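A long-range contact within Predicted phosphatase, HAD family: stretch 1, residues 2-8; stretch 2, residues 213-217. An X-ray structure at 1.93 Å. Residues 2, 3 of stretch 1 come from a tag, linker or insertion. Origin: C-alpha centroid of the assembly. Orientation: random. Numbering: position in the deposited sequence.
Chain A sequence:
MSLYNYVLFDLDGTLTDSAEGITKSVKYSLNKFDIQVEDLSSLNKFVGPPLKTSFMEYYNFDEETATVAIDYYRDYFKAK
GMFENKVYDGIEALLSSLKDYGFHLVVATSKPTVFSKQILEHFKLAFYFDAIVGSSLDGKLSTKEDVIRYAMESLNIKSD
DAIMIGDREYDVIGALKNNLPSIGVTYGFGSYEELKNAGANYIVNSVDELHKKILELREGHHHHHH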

ATOM      1  N   SER A   2      -3.513  26.385   4.751  1.00 47.52           N
ATOM      2  CA  SER A   2      -4.067  24.998   4.779  1.00 46.08           C
ATOM      3  C   SER A   2      -3.057  24.030   5.392  1.00 45.86           C
ATOM      4  O   SER A   2      -2.699  23.014   4.785  1.00 45.58           O
ATOM      5  N   LEU A   3      -2.595  24.355   6.595  1.00 44.26           N
ATOM      6  CA  LEU A   3      -1.633  23.507   7.281  1.00 42.24           C
ATOM      7  C   LEU A   3      -2.309  22.234   7.790  1.00 39.71           C
ATOM      8  O   LEU A   3      -3.310  22.288   8.507  1.00 40.14           O
ATOM      9  N   TYR A   4      -1.773  21.089   7.384  1.00 36.17           N
ATOM     10  CA  TYR A   4      -2.291  19.804   7.829  1.00 32.31           C
ATOM     11  C   TYR A   4      -1.104  19.113   8.507  1.00 30.30           C
ATOM     12  O   TYR A   4       0.051  19.335   8.135  1.00 28.95           O
ATOM     13  N   ASN A   5      -1.385  18.304   9.521  1.00 27.97           N
ATOM     14  CA  ASN A   5      -0.327  17.653  10.288  1.00 27.13           C
ATOM     15  C   ASN A   5      -0.055  16.179  10.013  1.00 25.20           C
ATOM     16  O   ASN A   5       0.977  15.655  10.433  1.00 25.66           O
ATOM     17  N   TYR A   6      -0.963  15.511   9.317  1.00 21.56           N
ATOM     18  CA  TYR A   6      -0.791  14.086   9.067  1.00 20.20           C
ATOM     19  C   TYR A   6      -0.631  13.696   7.613  1.00 18.33           C
ATOM     20  O   TYR A   6      -1.271  14.257   6.725  1.00 17.65           O
ATOM     21  N   VAL A   7       0.243  12.723   7.386  1.00 16.42           N
ATOM     22  CA  VAL A   7       0.507  12.216   6.055  1.00 14.27           C
ATOM     23  C   VAL A   7       0.409  10.684   6.121  1.00 14.70           C
ATOM     24  O   VAL A   7       1.222  10.032   6.780  1.00 13.94           O
ATOM     25  N   LEU A   8      -0.609  10.128   5.468  1.00 15.88           N
ATOM     26  CA  LEU A   8      -0.800   8.675   5.415  1.00 12.64           C
ATOM     27  C   LEU A   8      -0.180   8.139   4.118  1.00 12.92           C
ATOM     28  O   LEU A   8      -0.302   8.751   3.061  1.00 10.05           O
ATOM     29  N   LYS A 213       5.415  18.375  -3.419  1.00 23.31           N
ATOM     30  CA  LYS A 213       3.957  18.443  -3.406  1.00 23.69           C
ATOM     31  C   LYS A 213       3.362  18.400  -2.006  1.00 22.55           C
ATOM     32  O   LYS A 213       2.386  19.095  -1.723  1.00 22.62           O
ATOM     33  N   ILE A 214       3.927  17.571  -1.136  1.00 22.70           N
ATOM     34  CA  ILE A 214       3.418  17.474   0.224  1.00 23.96           C
ATOM     35  C   ILE A 214       3.516  18.835   0.896  1.00 25.51           C
ATOM     36  O   ILE A 214       2.597  19.272   1.587  1.00 26.14           O
ATOM     37  N   LEU A 215       4.639  19.504   0.682  1.00 27.91           N
ATOM     38  CA  LEU A 215       4.859  20.812   1.271  1.00 30.54           C
ATOM     39  C   LEU A 215       3.931  21.883   0.702  1.00 31.95           C
ATOM     40  O   LEU A 215       3.147  22.482   1.440  1.00 32.15           O
ATOM     41  N   GLU A 216       3.990  22.125  -0.603  1.00 33.99           N
ATOM     42  CA  GLU A 216       3.136  23.163  -1.158  1.00 37.10           C
ATOM     43  C   GLU A 216       1.653  22.897  -0.983  1.00 37.17           C
ATOM     44  O   GLU A 216       0.822  23.679  -1.429  1.00 38.02           O
ATOM     45  N   LEU A 217       1.319  21.799  -0.315  1.00 37.73           N
ATOM     46  CA  LEU A 217      -0.078  21.474  -0.051  1.00 37.79           C
ATOM     47  C   LEU A 217      -0.509  22.090   1.273  1.00 37.72           C
ATOM     48  O   LEU A 217      -1.683  22.483   1.385  1.00 38.38           O
TER

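Two hydroxyl groups and a handful of carbon atoms join the start of this chain to a segment more than two hundred residues later, and both hydroxyls donate to a backbone carbonyl of stretch 2, one of them from a tag residue.

Tyr-4 carries most of the contact. Its CA-to-CB bond points toward stretch 2, chi1 is p at 61° and chi2 is 84°, and the ring reaches across so that its hydroxyl meets the backbone of Ile-214. Tyr-4 OH donates to Ile-214 O at 2.4 Å, a very short hydrogen bond whose exact length deserves caution at this resolution. The same carbonyl receives a weak bond from its own stretch, Leu-217 N to Ile-214 O at 3.4 Å, and the position of that amide is less sure because it sits too close to a neighbour in the model. The phenol makes the shorter of the two bonds to Ile-214 O within these stretches.

Apolar contacts accompany the hydrogen bond. Ile-214, buried and in chi1 m, chi2 t, sets its CA-to-CB bond sideways to stretch 1, yet its CG2 lies 3.1 Å from Tyr-4 OH and 4.2 Å from Tyr-4 CZ. The residue whose carbonyl accepts the hydrogen bond thus also packs its side chain against the end of the ring. Leu-217 adds a second apolar contact: its CB comes within 3.6 Å of Tyr-4 CE2, at the ring edge and near the ring plane. Its chi1 of -107° lies between wells, while chi2 is t.

Further along stretch 1, in the strand, Val-7 points toward stretch 2 with chi1 t. Its CG1 stands 4.3 Å from CD1 of Ile-214, and Ile-214 CG2 lies near both Tyr-4 and Val-7. No polar group takes part at this end, and both residues are buried.

At the other end, Ser-2 repeats the hydroxyl-to-carbonyl motif on a smaller scale. Its chi1 is p at 61°, its CA-to-CB bond points toward stretch 2, and Ser-2 OG donates to Leu-217 O at 2.8 Å, a comfortable length. This serine comes from the expression tag and touches a crystal neighbour, so its bond describes the crystallized construct and is a poor guide to the natural contact.

The remaining residues take little or no part. Leu-3, also from the tag, points away, and Asn-5 and Tyr-6 are out of reach; Asn-5 ND2 finds its partner elsewhere in the structure. On stretch 2, Leu-215 and Glu-216 point away, and the end of Lys-213 leads away too. The rule to read is economical: one long aromatic side chain supplies a donor to a backbone carbonyl while its ring carbons pack against neighbouring aliphatic groups.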

ATOM      1  CB  SER A   2      -4.417  24.545   3.361  1.00 46.32           C
ATOM      2  OG  SER A   2      -3.265  24.536   2.534  1.00 44.93           O
ATOM      3  CB  LEU A   3      -0.995  24.271   8.453  1.00 43.02           C
ATOM      4  CG  LEU A   3      -1.862  24.636   9.666  1.00 43.78           C
ATOM      5  CD1 LEU A   3      -1.894  23.474  10.665  1.00 43.79           C
ATOM      6  CD2 LEU A   3      -1.283  25.875  10.339  1.00 44.36           C
ATOM      7  CB  TYR A   4      -2.861  19.005   6.643  1.00 31.93           C
ATOM      8  CG  TYR A   4      -1.877  18.672   5.551  1.00 32.27           C
ATOM      9  CD1 TYR A   4      -1.048  17.553   5.655  1.00 31.76           C
ATOM     10  CD2 TYR A   4      -1.738  19.495   4.429  1.00 32.36           C
ATOM     11  CE1 TYR A   4      -0.103  17.263   4.679  1.00 30.79           C
ATOM     12  CE2 TYR A   4      -0.791  19.209   3.443  1.00 32.24           C
ATOM     13  CZ  TYR A   4       0.023  18.092   3.580  1.00 30.78           C
ATOM     14  OH  TYR A   4       0.977  17.799   2.627  1.00 30.63           O
ATOM     15  CB  ASN A   5      -0.628  17.811  11.780  1.00 28.44           C
ATOM     16  CG  ASN A   5      -0.596  19.256  12.232  1.00 31.07           C
ATOM     17  OD1 ASN A   5       0.463  19.881  12.279  1.00 32.63           O
ATOM     18  ND2 ASN A   5      -1.762  19.799  12.561  1.00 32.67           N
ATOM     19  CB  TYR A   6      -1.968  13.324   9.664  1.00 20.63           C
ATOM     20  CG  TYR A   6      -1.994  13.312  11.172  1.00 24.71           C
ATOM     21  CD1 TYR A   6      -1.424  12.258  11.892  1.00 25.82           C
ATOM     22  CD2 TYR A   6      -2.621  14.336  11.884  1.00 25.21           C
ATOM     23  CE1 TYR A   6      -1.488  12.219  13.290  1.00 27.97           C
ATOM     24  CE2 TYR A   6      -2.688  14.309  13.276  1.00 28.40           C
ATOM     25  CZ  TYR A   6      -2.123  13.248  13.971  1.00 29.07           C
ATOM     26  OH  TYR A   6      -2.213  13.212  15.344  1.00 32.00           O
ATOM     27  CB  VAL A   7       1.924  12.603   5.577  1.00 12.03           C
ATOM     28  CG1 VAL A   7       2.134  12.112   4.153  1.00 12.37           C
ATOM     29  CG2 VAL A   7       2.139  14.137   5.655  1.00 13.50           C
ATOM     30  CB  LEU A   8      -2.292   8.323   5.468  1.00 12.62           C
ATOM     31  CG  LEU A   8      -2.957   8.276   6.853  1.00 12.47           C
ATOM     32  CD1 LEU A   8      -2.884   9.644   7.531  1.00 12.88           C
ATOM     33  CD2 LEU A   8      -4.414   7.813   6.712  1.00 11.70           C
ATOM     34  CB  LYS A 213       3.373  17.297  -4.232  1.00 24.45           C
ATOM     35  CG  LYS A 213       1.914  17.490  -4.600  1.00 28.84           C
ATOM     36  CD  LYS A 213       1.768  18.663  -5.561  1.00 31.80           C
ATOM     37  CE  LYS A 213       0.414  18.671  -6.256  1.00 31.81           C
ATOM     38  NZ  LYS A 213       0.339  19.764  -7.263  1.00 32.19           N
ATOM     39  CB  ILE A 214       4.209  16.442   1.058  1.00 23.53           C
ATOM     40  CG1 ILE A 214       3.926  15.029   0.537  1.00 23.55           C
ATOM     41  CG2 ILE A 214       3.817  16.544   2.534  1.00 20.97           C
ATOM     42  CD1 ILE A 214       4.702  13.945   1.269  1.00 23.68           C
ATOM     43  CB  LEU A 215       6.321  21.230   1.084  1.00 30.17           C
ATOM     44  CG  LEU A 215       7.377  20.383   1.807  1.00 30.01           C
ATOM     45  CD1 LEU A 215       8.774  20.868   1.427  1.00 29.62           C
ATOM     46  CD2 LEU A 215       7.173  20.471   3.314  1.00 29.56           C
ATOM     47  CB  GLU A 216       3.471  23.440  -2.627  1.00 39.64           C
ATOM     48  CG  GLU A 216       3.583  22.248  -3.538  1.00 44.03           C
ATOM     49  CD  GLU A 216       3.894  22.674  -4.967  1.00 46.85           C
ATOM     50  OE1 GLU A 216       3.028  23.326  -5.593  1.00 48.79           O
ATOM     51  OE2 GLU A 216       5.003  22.370  -5.460  1.00 48.22           O
ATOM     52  CB  LEU A 217      -0.295  19.959  -0.007  1.00 37.73           C
ATOM     53  CG  LEU A 217      -1.025  19.411  -1.234  1.00 37.75           C
ATOM     54  CD1 LEU A 217      -1.489  17.980  -0.978  1.00 37.41           C
ATOM     55  CD2 LEU A 217      -2.226  20.305  -1.528  1.00 39.35           C
TER